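Local coordinates for protein CRISPR-associated endonuclease Cas12b (Alicyclobacillus acidoterrestris, PDB 5U31) that uses a guide RNA to recognise PAM-bearing target DNA and cleaves it with a metal-dependent RuvC nuclease domain, defending bacteria against mobile genetic elements, at residues E414-A418 / M444-D449; Q223-R228 / I391-F395. The protein carries 3 engineered substitutions. Residue numbers count along the deposited sequence, not the author numbering.

Contact 1: E414-A418 / M444-D449; sequences ERRHA and MSEQLD. With nucleotides of chain B.
No hydrogen bond joins 414-418 to 444-449; their closest approach is Arg415 O against SE of Met444, a selenomethionine, at 3.3 Å. Loop 414-417 leads into strand 418-421, and loop 444-449 passes into a 3-10 turn at Leu448 and Asp449, Leu448 N bonding Ser445 O (2.9 Å). Arg416 and Met444 have the nearest CA atoms, 6.7 Å apart. The flexible m, m, t side chain of Met444 lays CE on Arg416 CG (3.6 Å). Arg415, m then extended, meets Asp449 by charge alone: NE lies 3.7 Å from OD1, a long salt bridge with the oxygen out of the guanidinium plane. This is an RNA-binding surface of the wedge domain. Arg416 turns its CB away and donates NH2 to OP1 of G28 of chain B in a very short hydrogen bond (2.5 Å), while Ser445 CA comes within 3.3 Å of G30 C8 of chain B. His417 CD2 meets buried Leu448 CD1 (3.8 Å); His417 ND1 bonds Asn410 N, and Leu448 packs on strands 3-10 and 405-408.

Contact 2: Q223-R228 / I391-F395; sequences QQAIER and IWTRF. With nucleotides of chain C; nucleotides of chain B.
Gln223 opens this helical segment, part of helix 216-257, with a fully extended side chain whose NE2 hydrogen-bonds a DNA phosphate and makes a weaker bond to Glu227 OE1 (3.0 Å), one turn on; its amide suits a spot between a phosphate and a carboxylate. Gln224 has CB directed at 391-395, and its CA is 8.3 Å from that of Ile391, the nearest such pair. In its m, t rotamer, CG lies over one face of the Arg394 guanidinium, 3.6 Å from CZ, while NE2 donates to Trp392 O (3.3 Å) and also to Asp220, which in turn receives Arg394 N. The contact is an interdomain junction: a REC1 helix docks on the WED-II segment entering strand 394-395, which pairs antiparallel with strand 473-483. Trp392, its CB facing away from the helix, donates NE1 to O3' of G95 of chain B (3.0 Å). Glu227, m then t, forms a two-pronged salt bridge with the m, t, t side chain of Arg394: NH1 to OE1 and NH2 to OE2, each 2.6 Å. A buried arginine needs such a counter-ion, and the sugar of DT19 of chain C lies alongside, its C4' 3.4 Å from Glu227 CD. Arg228 takes chi1 p, placing NH1 3.6 Å from Ile391 CG2 while NH2 bonds Thr382 O.

How the contacts relate
The contacts are in series along the chain, with centres 28 Å and nearest atoms about 12 Å apart. Contact 1 lies wholly within WED-II, whereas contact 2 joins WED-II to REC1, yet one antiparallel sheet connects them: it includes strand 394-395 of contact 2 as well as strands 3-10 and 451-453 beside contact 1. Guide RNA also spans both, C92 of chain B lying at contact 1 and G95 and A96 at contact 2. The side chain of Arg394 is about 7 Å from Gly479 of the target-strand phosphate lock, and that of Leu448 about 10 Å from sgRNA-binding Tyr502. Both lie against nucleic acid, consistent with holding guide and target; RuvC cleaves.

Contact 1: E414-A418 / M444-D449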
ATOM      1  N   GLU A 414       1.492  18.238 -37.414  1.00 65.78           N
ATOM      2  CA  GLU A 414       0.506  18.761 -36.472  1.00 71.75           C
ATOM      3  C   GLU A 414       0.805  18.306 -35.051  1.00 70.01           C
ATOM      4  O   GLU A 414       0.915  19.127 -34.134  1.00 89.66           O
ATOM      5  CB  GLU A 414      -0.901  18.330 -36.883  1.00 94.70           C
ATOM      6  CG  GLU A 414      -1.428  19.012 -38.136  1.00110.60           C
ATOM      7  CD  GLU A 414      -2.904  18.742 -38.365  1.00111.63           C
ATOM      8  OE1 GLU A 414      -3.547  18.142 -37.474  1.00104.62           O
ATOM      9  OE2 GLU A 414      -3.421  19.129 -39.434  1.00111.07           O
ATOM     10  N   ARG A 415       0.938  16.998 -34.844  1.00 56.07           N
ATOM     11  CA  ARG A 415       1.261  16.466 -33.526  1.00 46.20           C
ATOM     12  C   ARG A 415       2.570  15.688 -33.533  1.00 59.32           C
ATOM     13  O   ARG A 415       2.801  14.859 -32.646  1.00 66.14           O
ATOM     14  CB  ARG A 415       0.113  15.597 -33.005  1.00 63.85           C
ATOM     15  CG  ARG A 415      -1.098  16.396 -32.546  1.00 68.69           C
ATOM     16  CD  ARG A 415      -2.314  15.516 -32.313  1.00 83.44           C
ATOM     17  NE  ARG A 415      -3.439  16.288 -31.789  1.00103.40           N
ATOM     18  CZ  ARG A 415      -4.684  15.830 -31.691  1.00114.86           C
ATOM     19  NH1 ARG A 415      -4.976  14.599 -32.090  1.00127.05           N
ATOM     20  NH2 ARG A 415      -5.639  16.609 -31.198  1.00104.70           N
ATOM     21  N   ARG A 416       3.439  15.948 -34.508  1.00 42.96           N
ATOM     22  CA  ARG A 416       4.722  15.254 -34.616  1.00 52.59           C
ATOM     23  C   ARG A 416       5.783  16.082 -33.904  1.00 54.82           C
ATOM     24  O   ARG A 416       6.480  16.898 -34.508  1.00 57.17           O
ATOM     25  CB  ARG A 416       5.083  15.015 -36.075  1.00 60.41           C
ATOM     26  CG  ARG A 416       4.040  14.249 -36.861  1.00 58.53           C
ATOM     27  CD  ARG A 416       4.707  13.429 -37.948  1.00 83.95           C
ATOM     28  NE  ARG A 416       3.748  12.854 -38.884  1.00103.46           N
ATOM     29  CZ  ARG A 416       4.072  11.986 -39.836  1.00115.74           C
ATOM     30  NH1 ARG A 416       5.331  11.586 -39.971  1.00122.08           N
ATOM     31  NH2 ARG A 416       3.139  11.513 -40.650  1.00114.30           N
ATOM     32  N   HIS A 417       5.906  15.870 -32.598  1.00 60.27           N
ATOM     33  CA  HIS A 417       6.889  16.596 -31.815  1.00 51.23           C
ATOM     34  C   HIS A 417       8.263  15.954 -31.977  1.00 45.37           C
ATOM     35  O   HIS A 417       8.432  14.933 -32.649  1.00 44.14           O
ATOM     36  CB  HIS A 417       6.468  16.647 -30.350  1.00 42.58           C
ATOM     37  CG  HIS A 417       5.036  17.034 -30.152  1.00 44.91           C
ATOM     38  ND1 HIS A 417       4.554  18.287 -30.461  1.00 39.15           N
ATOM     39  CD2 HIS A 417       3.979  16.328 -29.686  1.00 46.01           C
ATOM     40  CE1 HIS A 417       3.264  18.338 -30.187  1.00 46.62           C
ATOM     41  NE2 HIS A 417       2.889  17.162 -29.716  1.00 48.84           N
ATOM     42  N   ALA A 418       9.260  16.569 -31.351  1.00 37.94           N
ATOM     43  CA  ALA A 418      10.627  16.087 -31.433  1.00 39.71           C
ATOM     44  C   ALA A 418      11.383  16.544 -30.202  1.00 38.62           C
ATOM     45  O   ALA A 418      10.959  17.452 -29.484  1.00 36.51           O
ATOM     46  CB  ALA A 418      11.336  16.587 -32.697  1.00 38.59           C
HETATM   47  N   MSE A 444       3.818   9.280 -31.587  1.00 38.19           N
HETATM   48  CA  MSE A 444       2.552   9.928 -31.238  1.00 38.40           C
HETATM   49  C   MSE A 444       2.103   9.617 -29.820  1.00 42.55           C
HETATM   50  O   MSE A 444       2.155   8.470 -29.377  1.00 45.93           O
HETATM   51  CB  MSE A 444       1.448   9.505 -32.205  1.00 72.43           C
HETATM   52  CG  MSE A 444       1.637   9.990 -33.622  1.00111.57           C
HETATM   53 SE   MSE A 444       1.709  11.927 -33.745  1.00135.88          SE
HETATM   54  CE  MSE A 444       1.394  12.097 -35.662  1.00139.10           C
ATOM     55  N   SER A 445       1.646  10.640 -29.107  1.00 44.26           N
ATOM     56  CA  SER A 445       1.241  10.451 -27.720  1.00 36.47           C
ATOM     57  C   SER A 445       0.105  11.413 -27.413  1.00 36.79           C
ATOM     58  O   SER A 445       0.333  12.621 -27.298  1.00 47.41           O
ATOM     59  CB  SER A 445       2.414  10.672 -26.778  1.00 35.53           C
ATOM     60  OG  SER A 445       2.001  10.538 -25.434  1.00 39.97           O
ATOM     61  N   GLU A 446      -1.112  10.881 -27.281  1.00 47.37           N
ATOM     62  CA  GLU A 446      -2.230  11.723 -26.869  1.00 48.24           C
ATOM     63  C   GLU A 446      -1.959  12.376 -25.524  1.00 36.85           C
ATOM     64  O   GLU A 446      -2.510  13.440 -25.227  1.00 37.10           O
ATOM     65  CB  GLU A 446      -3.522  10.909 -26.812  1.00 58.39           C
ATOM     66  CG  GLU A 446      -3.998  10.393 -28.159  1.00 76.38           C
ATOM     67  CD  GLU A 446      -5.260   9.556 -28.048  1.00 89.42           C
ATOM     68  OE1 GLU A 446      -5.616   9.158 -26.918  1.00 93.13           O
ATOM     69  OE2 GLU A 446      -5.897   9.299 -29.091  1.00 88.11           O
ATOM     70  N   GLN A 447      -1.107  11.759 -24.702  1.00 47.51           N
ATOM     71  CA  GLN A 447      -0.727  12.368 -23.433  1.00 39.75           C
ATOM     72  C   GLN A 447       0.000  13.688 -23.646  1.00 42.58           C
ATOM     73  O   GLN A 447      -0.128  14.604 -22.826  1.00 48.62           O
ATOM     74  CB  GLN A 447       0.141  11.399 -22.638  1.00 34.00           C
ATOM     75  CG  GLN A 447       0.391  11.796 -21.206  1.00 33.27           C
ATOM     76  CD  GLN A 447       1.095  10.700 -20.440  1.00 38.23           C
ATOM     77  OE1 GLN A 447       2.014  10.067 -20.956  1.00 50.75           O
ATOM     78  NE2 GLN A 447       0.655  10.454 -19.209  1.00 32.08           N
ATOM     79  N   LEU A 448       0.760  13.807 -24.740  1.00 42.78           N
ATOM     80  CA  LEU A 448       1.468  15.048 -25.039  1.00 35.65           C
ATOM     81  C   LEU A 448       0.526  16.160 -25.479  1.00 38.10           C
ATOM     82  O   LEU A 448       0.916  17.332 -25.452  1.00 41.54           O
ATOM     83  CB  LEU A 448       2.525  14.814 -26.122  1.00 35.89           C
ATOM     84  CG  LEU A 448       3.759  13.983 -25.767  1.00 35.11           C
ATOM     85  CD1 LEU A 448       4.652  13.797 -26.980  1.00 35.55           C
ATOM     86  CD2 LEU A 448       4.531  14.643 -24.651  1.00 34.40           C
ATOM     87  N   ASP A 449      -0.699  15.829 -25.883  1.00 37.10           N
ATOM     88  CA  ASP A 449      -1.639  16.874 -26.260  1.00 37.99           C
ATOM     89  C   ASP A 449      -1.998  17.783 -25.094  1.00 37.71           C
ATOM     90  O   ASP A 449      -2.589  18.843 -25.320  1.00 52.95           O
ATOM     91  CB  ASP A 449      -2.910  16.261 -26.849  1.00 46.45           C
ATOM     92  CG  ASP A 449      -2.639  15.419 -28.082  1.00 63.88           C
ATOM     93  OD1 ASP A 449      -1.578  15.598 -28.722  1.00 62.84           O
ATOM     94  OD2 ASP A 449      -3.499  14.577 -28.410  1.00 69.66           O
TER
ATOM     95  P     G B  30       4.473   3.200 -30.361  1.00 54.00           P
ATOM     96  OP1   G B  30       5.253   3.230 -31.623  1.00 56.32           O
ATOM     97  OP2   G B  30       4.673   2.087 -29.401  1.00 70.64           O
ATOM     98  O5'   G B  30       4.732   4.568 -29.593  1.00 54.00           O
ATOM     99  C5'   G B  30       3.741   5.133 -28.750  1.00 37.41           C
ATOM    100  C4'   G B  30       4.295   5.488 -27.393  1.00 35.04           C
ATOM    101  O4'   G B  30       3.784   6.781 -26.993  1.00 42.05           O
ATOM    102  C3'   G B  30       3.901   4.547 -26.264  1.00 34.49           C
ATOM    103  O3'   G B  30       4.777   3.441 -26.163  1.00 45.76           O
ATOM    104  C2'   G B  30       3.905   5.442 -25.029  1.00 37.86           C
ATOM    105  O2'   G B  30       5.207   5.550 -24.475  1.00 35.47           O
ATOM    106  C1'   G B  30       3.509   6.797 -25.613  1.00 36.65           C
ATOM    107  N9    G B  30       2.083   7.122 -25.430  1.00 42.22           N
ATOM    108  C8    G B  30       1.183   7.368 -26.438  1.00 40.39           C
ATOM    109  N7    G B  30      -0.007   7.664 -25.998  1.00 41.13           N
ATOM    110  C5    G B  30       0.120   7.614 -24.617  1.00 34.68           C
ATOM    111  C6    G B  30      -0.844   7.843 -23.606  1.00 34.45           C
ATOM    112  O6    G B  30      -2.035   8.145 -23.734  1.00 54.44           O
ATOM    113  N1    G B  30      -0.299   7.688 -22.340  1.00 35.50           N
ATOM    114  C2    G B  30       1.005   7.355 -22.077  1.00 34.43           C
ATOM    115  N2    G B  30       1.339   7.255 -20.782  1.00 44.47           N
ATOM    116  N3    G B  30       1.916   7.140 -23.010  1.00 36.21           N
ATOM    117  C4    G B  30       1.406   7.286 -24.248  1.00 40.72           C
ATOM    118  P     G B  28       2.752   8.305 -41.139  1.00101.50           P
ATOM    119  OP1   G B  28       3.946   9.169 -40.969  1.00104.89           O
ATOM    120  OP2   G B  28       2.878   7.053 -41.928  1.00 96.46           O
ATOM    121  O5'   G B  28       2.195   7.928 -39.693  1.00 69.32           O
ATOM    122  C5'   G B  28       1.777   8.943 -38.793  1.00 57.44           C
ATOM    123  C4'   G B  28       1.002   8.386 -37.623  1.00 69.08           C
ATOM    124  O4'   G B  28      -0.175   7.670 -38.077  1.00 75.54           O
ATOM    125  C3'   G B  28       1.724   7.373 -36.756  1.00 69.23           C
ATOM    126  O3'   G B  28       2.650   7.976 -35.871  1.00 67.34           O
ATOM    127  C2'   G B  28       0.569   6.663 -36.059  1.00 71.18           C
ATOM    128  O2'   G B  28       0.051   7.454 -34.999  1.00 77.88           O
ATOM    129  C1'   G B  28      -0.472   6.621 -37.176  1.00 67.48           C
ATOM    130  N9    G B  28      -0.436   5.340 -37.903  1.00 73.22           N
ATOM    131  C8    G B  28       0.049   5.106 -39.166  1.00 78.20           C
ATOM    132  N7    G B  28      -0.060   3.856 -39.528  1.00 80.60           N
ATOM    133  C5    G B  28      -0.648   3.228 -38.439  1.00 78.05           C
ATOM    134  C6    G B  28      -1.011   1.872 -38.246  1.00 78.36           C
ATOM    135  O6    G B  28      -0.881   0.919 -39.025  1.00 86.71           O
ATOM    136  N1    G B  28      -1.579   1.674 -36.991  1.00 66.45           N
ATOM    137  C2    G B  28      -1.776   2.652 -36.046  1.00 56.25           C
ATOM    138  N2    G B  28      -2.338   2.260 -34.896  1.00 49.64           N
ATOM    139  N3    G B  28      -1.440   3.918 -36.215  1.00 65.65           N
ATOM    140  C4    G B  28      -0.886   4.133 -37.427  1.00 72.93           C
ATOM    141  P     C B  92      -5.871  11.509 -15.221  1.00 35.14           P
ATOM    142  OP1   C B  92      -6.134  12.471 -14.115  1.00 32.82           O
ATOM    143  OP2   C B  92      -6.139  11.974 -16.604  1.00 45.32           O
ATOM    144  O5'   C B  92      -4.372  10.963 -15.192  1.00 32.27           O
ATOM    145  C5'   C B  92      -3.876  10.212 -14.090  1.00 31.63           C
ATOM    146  C4'   C B  92      -2.680   9.370 -14.473  1.00 31.25           C
ATOM    147  O4'   C B  92      -3.042   8.463 -15.546  1.00 40.30           O
ATOM    148  C3'   C B  92      -1.474  10.120 -15.015  1.00 31.12           C
ATOM    149  O3'   C B  92      -0.662  10.656 -13.991  1.00 30.61           O
ATOM    150  C2'   C B  92      -0.763   9.058 -15.841  1.00 31.06           C
ATOM    151  O2'   C B  92      -0.014   8.194 -15.001  1.00 37.44           O
ATOM    152  C1'   C B  92      -1.942   8.270 -16.407  1.00 31.86           C
ATOM    153  N1    C B  92      -2.322   8.714 -17.770  1.00 32.25           N
ATOM    154  C2    C B  92      -1.602   8.224 -18.867  1.00 35.98           C
ATOM    155  O2    C B  92      -0.661   7.436 -18.677  1.00 32.00           O
ATOM    156  N3    C B  92      -1.945   8.618 -20.114  1.00 33.12           N
ATOM    157  C4    C B  92      -2.959   9.461 -20.288  1.00 33.63           C
ATOM    158  N4    C B  92      -3.258   9.822 -21.535  1.00 34.39           N
ATOM    159  C5    C B  92      -3.709   9.977 -19.193  1.00 42.07           C
ATOM    160  C6    C B  92      -3.363   9.579 -17.961  1.00 35.60           C
TER

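Contact 2: Q223-R228 / I391-F395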
ATOM      1  N   GLN A 223      27.196  12.564  -9.403  1.00 26.79           N
ATOM      2  CA  GLN A 223      26.061  12.873  -8.541  1.00 26.68           C
ATOM      3  C   GLN A 223      25.230  11.630  -8.252  1.00 31.08           C
ATOM      4  O   GLN A 223      24.827  11.398  -7.107  1.00 43.91           O
ATOM      5  CB  GLN A 223      25.182  13.953  -9.166  1.00 26.82           C
ATOM      6  CG  GLN A 223      23.988  14.293  -8.295  1.00 26.75           C
ATOM      7  CD  GLN A 223      23.110  15.379  -8.868  1.00 32.35           C
ATOM      8  OE1 GLN A 223      23.529  16.144  -9.739  1.00 40.32           O
ATOM      9  NE2 GLN A 223      21.872  15.449  -8.382  1.00 26.92           N
ATOM     10  N   GLN A 224      24.971  10.811  -9.272  1.00 31.40           N
ATOM     11  CA  GLN A 224      24.136   9.635  -9.073  1.00 26.38           C
ATOM     12  C   GLN A 224      24.812   8.595  -8.191  1.00 43.93           C
ATOM     13  O   GLN A 224      24.124   7.735  -7.629  1.00 32.76           O
ATOM     14  CB  GLN A 224      23.748   9.032 -10.423  1.00 26.49           C
ATOM     15  CG  GLN A 224      22.748   9.892 -11.184  1.00 26.59           C
ATOM     16  CD  GLN A 224      22.128   9.185 -12.370  1.00 26.75           C
ATOM     17  OE1 GLN A 224      21.330   8.262 -12.210  1.00 29.21           O
ATOM     18  NE2 GLN A 224      22.485   9.622 -13.572  1.00 27.00           N
ATOM     19  N   ALA A 225      26.136   8.665  -8.050  1.00 30.77           N
ATOM     20  CA  ALA A 225      26.840   7.795  -7.118  1.00 26.45           C
ATOM     21  C   ALA A 225      26.721   8.310  -5.691  1.00 26.41           C
ATOM     22  O   ALA A 225      26.560   7.523  -4.752  1.00 42.52           O
ATOM     23  CB  ALA A 225      28.307   7.675  -7.525  1.00 26.61           C
ATOM     24  N   ILE A 226      26.809   9.629  -5.519  1.00 26.43           N
ATOM     25  CA  ILE A 226      26.589  10.235  -4.213  1.00 26.46           C
ATOM     26  C   ILE A 226      25.175   9.947  -3.724  1.00 31.63           C
ATOM     27  O   ILE A 226      24.963   9.592  -2.557  1.00 35.33           O
ATOM     28  CB  ILE A 226      26.869  11.748  -4.286  1.00 26.57           C
ATOM     29  CG1 ILE A 226      28.320  12.010  -4.696  1.00 26.72           C
ATOM     30  CG2 ILE A 226      26.584  12.402  -2.961  1.00 33.99           C
ATOM     31  CD1 ILE A 226      29.337  11.647  -3.638  1.00 26.87           C
ATOM     32  N   GLU A 227      24.188  10.077  -4.614  1.00 32.04           N
ATOM     33  CA  GLU A 227      22.792   9.882  -4.235  1.00 26.19           C
ATOM     34  C   GLU A 227      22.563   8.500  -3.639  1.00 42.94           C
ATOM     35  O   GLU A 227      22.080   8.365  -2.508  1.00 49.30           O
ATOM     36  CB  GLU A 227      21.891  10.083  -5.447  1.00 26.15           C
ATOM     37  CG  GLU A 227      21.922  11.464  -6.006  1.00 36.11           C
ATOM     38  CD  GLU A 227      21.239  11.520  -7.341  1.00 44.75           C
ATOM     39  OE1 GLU A 227      21.380  12.536  -8.054  1.00 40.25           O
ATOM     40  OE2 GLU A 227      20.553  10.533  -7.672  1.00 39.42           O
ATOM     41  N   ARG A 228      22.893   7.453  -4.397  1.00 36.50           N
ATOM     42  CA  ARG A 228      22.634   6.102  -3.924  1.00 26.25           C
ATOM     43  C   ARG A 228      23.448   5.790  -2.682  1.00 26.40           C
ATOM     44  O   ARG A 228      23.027   4.980  -1.848  1.00 35.47           O
ATOM     45  CB  ARG A 228      22.931   5.097  -5.035  1.00 26.31           C
ATOM     46  CG  ARG A 228      24.389   4.975  -5.380  1.00 26.41           C
ATOM     47  CD  ARG A 228      24.596   4.130  -6.615  1.00 26.53           C
ATOM     48  NE  ARG A 228      24.095   2.769  -6.455  1.00 30.24           N
ATOM     49  CZ  ARG A 228      23.127   2.236  -7.192  1.00 33.56           C
ATOM     50  NH1 ARG A 228      22.553   2.945  -8.154  1.00 30.02           N
ATOM     51  NH2 ARG A 228      22.737   0.989  -6.975  1.00 42.67           N
ATOM     52  N   ILE A 391      20.715   2.393 -13.687  1.00 27.42           N
ATOM     53  CA  ILE A 391      20.354   3.777 -13.567  1.00 38.61           C
ATOM     54  C   ILE A 391      20.289   4.355 -14.977  1.00 35.38           C
ATOM     55  O   ILE A 391      20.680   3.718 -15.949  1.00 27.78           O
ATOM     56  CB  ILE A 391      21.330   4.555 -12.640  1.00 26.95           C
ATOM     57  CG1 ILE A 391      22.786   4.338 -13.061  1.00 34.50           C
ATOM     58  CG2 ILE A 391      21.102   4.149 -11.194  1.00 28.98           C
ATOM     59  CD1 ILE A 391      23.291   5.344 -14.068  1.00 35.53           C
ATOM     60  N   TRP A 392      19.748   5.561 -15.104  1.00 27.42           N
ATOM     61  CA  TRP A 392      19.473   6.145 -16.409  1.00 27.75           C
ATOM     62  C   TRP A 392      20.239   7.449 -16.566  1.00 27.73           C
ATOM     63  O   TRP A 392      20.373   8.212 -15.607  1.00 44.01           O
ATOM     64  CB  TRP A 392      17.970   6.367 -16.590  1.00 35.58           C
ATOM     65  CG  TRP A 392      17.152   5.233 -16.050  1.00 33.12           C
ATOM     66  CD1 TRP A 392      16.437   5.216 -14.891  1.00 34.49           C
ATOM     67  CD2 TRP A 392      16.992   3.936 -16.638  1.00 28.98           C
ATOM     68  NE1 TRP A 392      15.835   3.994 -14.724  1.00 28.51           N
ATOM     69  CE2 TRP A 392      16.159   3.191 -15.785  1.00 29.16           C
ATOM     70  CE3 TRP A 392      17.468   3.336 -17.808  1.00 38.61           C
ATOM     71  CZ2 TRP A 392      15.791   1.877 -16.063  1.00 42.59           C
ATOM     72  CZ3 TRP A 392      17.100   2.033 -18.084  1.00 33.21           C
ATOM     73  CH2 TRP A 392      16.271   1.318 -17.216  1.00 40.96           C
ATOM     74  N   THR A 393      20.737   7.704 -17.774  1.00 28.09           N
ATOM     75  CA  THR A 393      21.418   8.965 -18.033  1.00 28.18           C
ATOM     76  C   THR A 393      20.422  10.114 -17.931  1.00 28.22           C
ATOM     77  O   THR A 393      19.332  10.058 -18.508  1.00 28.46           O
ATOM     78  CB  THR A 393      22.086   8.958 -19.413  1.00 28.64           C
ATOM     79  OG1 THR A 393      21.249   9.627 -20.360  1.00 60.12           O
ATOM     80  CG2 THR A 393      22.324   7.548 -19.892  1.00 37.61           C
ATOM     81  N   ARG A 394      20.785  11.146 -17.180  1.00 28.05           N
ATOM     82  CA  ARG A 394      19.933  12.314 -17.050  1.00 28.17           C
ATOM     83  C   ARG A 394      20.290  13.353 -18.108  1.00 33.81           C
ATOM     84  O   ARG A 394      21.366  13.326 -18.705  1.00 38.66           O
ATOM     85  CB  ARG A 394      20.052  12.924 -15.655  1.00 27.84           C
ATOM     86  CG  ARG A 394      19.546  12.035 -14.552  1.00 27.46           C
ATOM     87  CD  ARG A 394      19.928  12.586 -13.196  1.00 42.21           C
ATOM     88  NE  ARG A 394      19.509  11.698 -12.118  1.00 28.51           N
ATOM     89  CZ  ARG A 394      19.809  11.887 -10.839  1.00 35.93           C
ATOM     90  NH1 ARG A 394      20.533  12.935 -10.476  1.00 55.39           N
ATOM     91  NH2 ARG A 394      19.381  11.029  -9.925  1.00 29.28           N
ATOM     92  N   PHE A 395      19.359  14.273 -18.337  1.00 28.92           N
ATOM     93  CA  PHE A 395      19.534  15.345 -19.308  1.00 29.47           C
ATOM     94  C   PHE A 395      18.874  16.591 -18.740  1.00 29.59           C
ATOM     95  O   PHE A 395      17.650  16.623 -18.588  1.00 29.65           O
ATOM     96  CB  PHE A 395      18.912  14.977 -20.654  1.00 29.96           C
ATOM     97  CG  PHE A 395      19.873  14.375 -21.627  1.00 39.63           C
ATOM     98  CD1 PHE A 395      20.636  15.187 -22.446  1.00 30.66           C
ATOM     99  CD2 PHE A 395      19.997  13.002 -21.746  1.00 35.97           C
ATOM    100  CE1 PHE A 395      21.514  14.646 -23.351  1.00 30.92           C
ATOM    101  CE2 PHE A 395      20.877  12.454 -22.658  1.00 30.28           C
ATOM    102  CZ  PHE A 395      21.636  13.279 -23.460  1.00 30.73           C
TER
ATOM    103  P    DT C  19      19.153  14.460  -2.548  1.00 37.88           P
ATOM    104  OP1  DT C  19      20.368  15.295  -2.563  1.00 26.82           O
ATOM    105  OP2  DT C  19      18.029  14.867  -1.674  1.00 49.63           O
ATOM    106  O5'  DT C  19      18.510  14.234  -4.008  1.00 26.59           O
ATOM    107  C5'  DT C  19      19.338  13.903  -5.098  1.00 26.52           C
ATOM    108  C4'  DT C  19      18.566  13.234  -6.235  1.00 26.46           C
ATOM    109  O4'  DT C  19      17.579  12.313  -5.735  1.00 26.36           O
ATOM    110  C3'  DT C  19      17.757  14.142  -7.128  1.00 26.68           C
ATOM    111  O3'  DT C  19      18.610  14.867  -8.004  1.00 36.85           O
ATOM    112  C2'  DT C  19      16.929  13.107  -7.883  1.00 26.61           C
ATOM    113  C1'  DT C  19      16.652  12.063  -6.787  1.00 34.05           C
ATOM    114  N1   DT C  19      15.271  12.149  -6.248  1.00 29.47           N
ATOM    115  C2   DT C  19      14.236  11.590  -6.961  1.00 28.41           C
ATOM    116  O2   DT C  19      14.391  11.000  -8.018  1.00 26.55           O
ATOM    117  N3   DT C  19      13.004  11.737  -6.385  1.00 27.28           N
ATOM    118  C4   DT C  19      12.709  12.375  -5.199  1.00 28.83           C
ATOM    119  O4   DT C  19      11.567  12.455  -4.767  1.00 31.28           O
ATOM    120  C5   DT C  19      13.836  12.945  -4.505  1.00 38.55           C
ATOM    121  C7   DT C  19      13.639  13.665  -3.207  1.00 50.82           C
ATOM    122  C6   DT C  19      15.048  12.812  -5.060  1.00 31.71           C
TER
ATOM    123  P     G B  95       9.059   4.565 -13.056  1.00 43.51           P
ATOM    124  OP1   G B  95       9.226   3.609 -14.184  1.00 65.67           O
ATOM    125  OP2   G B  95       8.340   4.162 -11.820  1.00 41.04           O
ATOM    126  O5'   G B  95      10.499   5.095 -12.632  1.00 42.34           O
ATOM    127  C5'   G B  95      11.433   5.514 -13.615  1.00 36.96           C
ATOM    128  C4'   G B  95      12.793   5.730 -13.012  1.00 27.36           C
ATOM    129  O4'   G B  95      12.791   6.949 -12.230  1.00 27.17           O
ATOM    130  C3'   G B  95      13.237   4.665 -12.031  1.00 27.17           C
ATOM    131  O3'   G B  95      13.753   3.515 -12.673  1.00 27.99           O
ATOM    132  C2'   G B  95      14.243   5.403 -11.154  1.00 40.27           C
ATOM    133  O2'   G B  95      15.511   5.479 -11.787  1.00 37.24           O
ATOM    134  C1'   G B  95      13.646   6.810 -11.119  1.00 31.24           C
ATOM    135  N9    G B  95      12.876   7.104  -9.894  1.00 39.08           N
ATOM    136  C8    G B  95      11.513   7.097  -9.724  1.00 26.87           C
ATOM    137  N7    G B  95      11.153   7.442  -8.513  1.00 34.27           N
ATOM    138  C5    G B  95      12.345   7.703  -7.852  1.00 26.56           C
ATOM    139  C6    G B  95      12.599   8.119  -6.520  1.00 26.44           C
ATOM    140  O6    G B  95      11.795   8.352  -5.616  1.00 35.28           O
ATOM    141  N1    G B  95      13.957   8.260  -6.280  1.00 26.31           N
ATOM    142  C2    G B  95      14.948   8.033  -7.202  1.00 30.36           C
ATOM    143  N2    G B  95      16.207   8.223  -6.787  1.00 36.32           N
ATOM    144  N3    G B  95      14.731   7.645  -8.444  1.00 31.19           N
ATOM    145  C4    G B  95      13.415   7.503  -8.695  1.00 35.28           C
ATOM    146  P     A B  96      13.597   2.094 -11.963  1.00 43.50           P
ATOM    147  OP1   A B  96      13.895   1.012 -12.933  1.00 30.16           O
ATOM    148  OP2   A B  96      12.288   2.131 -11.265  1.00 33.55           O
ATOM    149  O5'   A B  96      14.764   2.107 -10.889  1.00 38.24           O
ATOM    150  C5'   A B  96      16.112   2.252 -11.305  1.00 27.10           C
ATOM    151  C4'   A B  96      17.024   2.533 -10.140  1.00 26.85           C
ATOM    152  O4'   A B  96      16.706   3.830  -9.573  1.00 26.63           O
ATOM    153  C3'   A B  96      16.915   1.584  -8.957  1.00 29.68           C
ATOM    154  O3'   A B  96      17.609   0.362  -9.142  1.00 27.09           O
ATOM    155  C2'   A B  96      17.461   2.428  -7.820  1.00 37.95           C
ATOM    156  O2'   A B  96      18.876   2.496  -7.894  1.00 39.74           O
ATOM    157  C1'   A B  96      16.900   3.802  -8.176  1.00 40.22           C
ATOM    158  N9    A B  96      15.604   4.068  -7.514  1.00 40.75           N
ATOM    159  C8    A B  96      14.340   3.854  -8.002  1.00 33.79           C
ATOM    160  N7    A B  96      13.389   4.204  -7.166  1.00 41.89           N
ATOM    161  C5    A B  96      14.072   4.676  -6.053  1.00 26.41           C
ATOM    162  C6    A B  96      13.647   5.199  -4.817  1.00 26.37           C
ATOM    163  N6    A B  96      12.374   5.343  -4.459  1.00 32.33           N
ATOM    164  N1    A B  96      14.588   5.579  -3.928  1.00 33.45           N
ATOM    165  C2    A B  96      15.873   5.441  -4.267  1.00 26.23           C
ATOM    166  N3    A B  96      16.396   4.964  -5.394  1.00 31.90           N
ATOM    167  C4    A B  96      15.434   4.597  -6.257  1.00 26.34           C
TER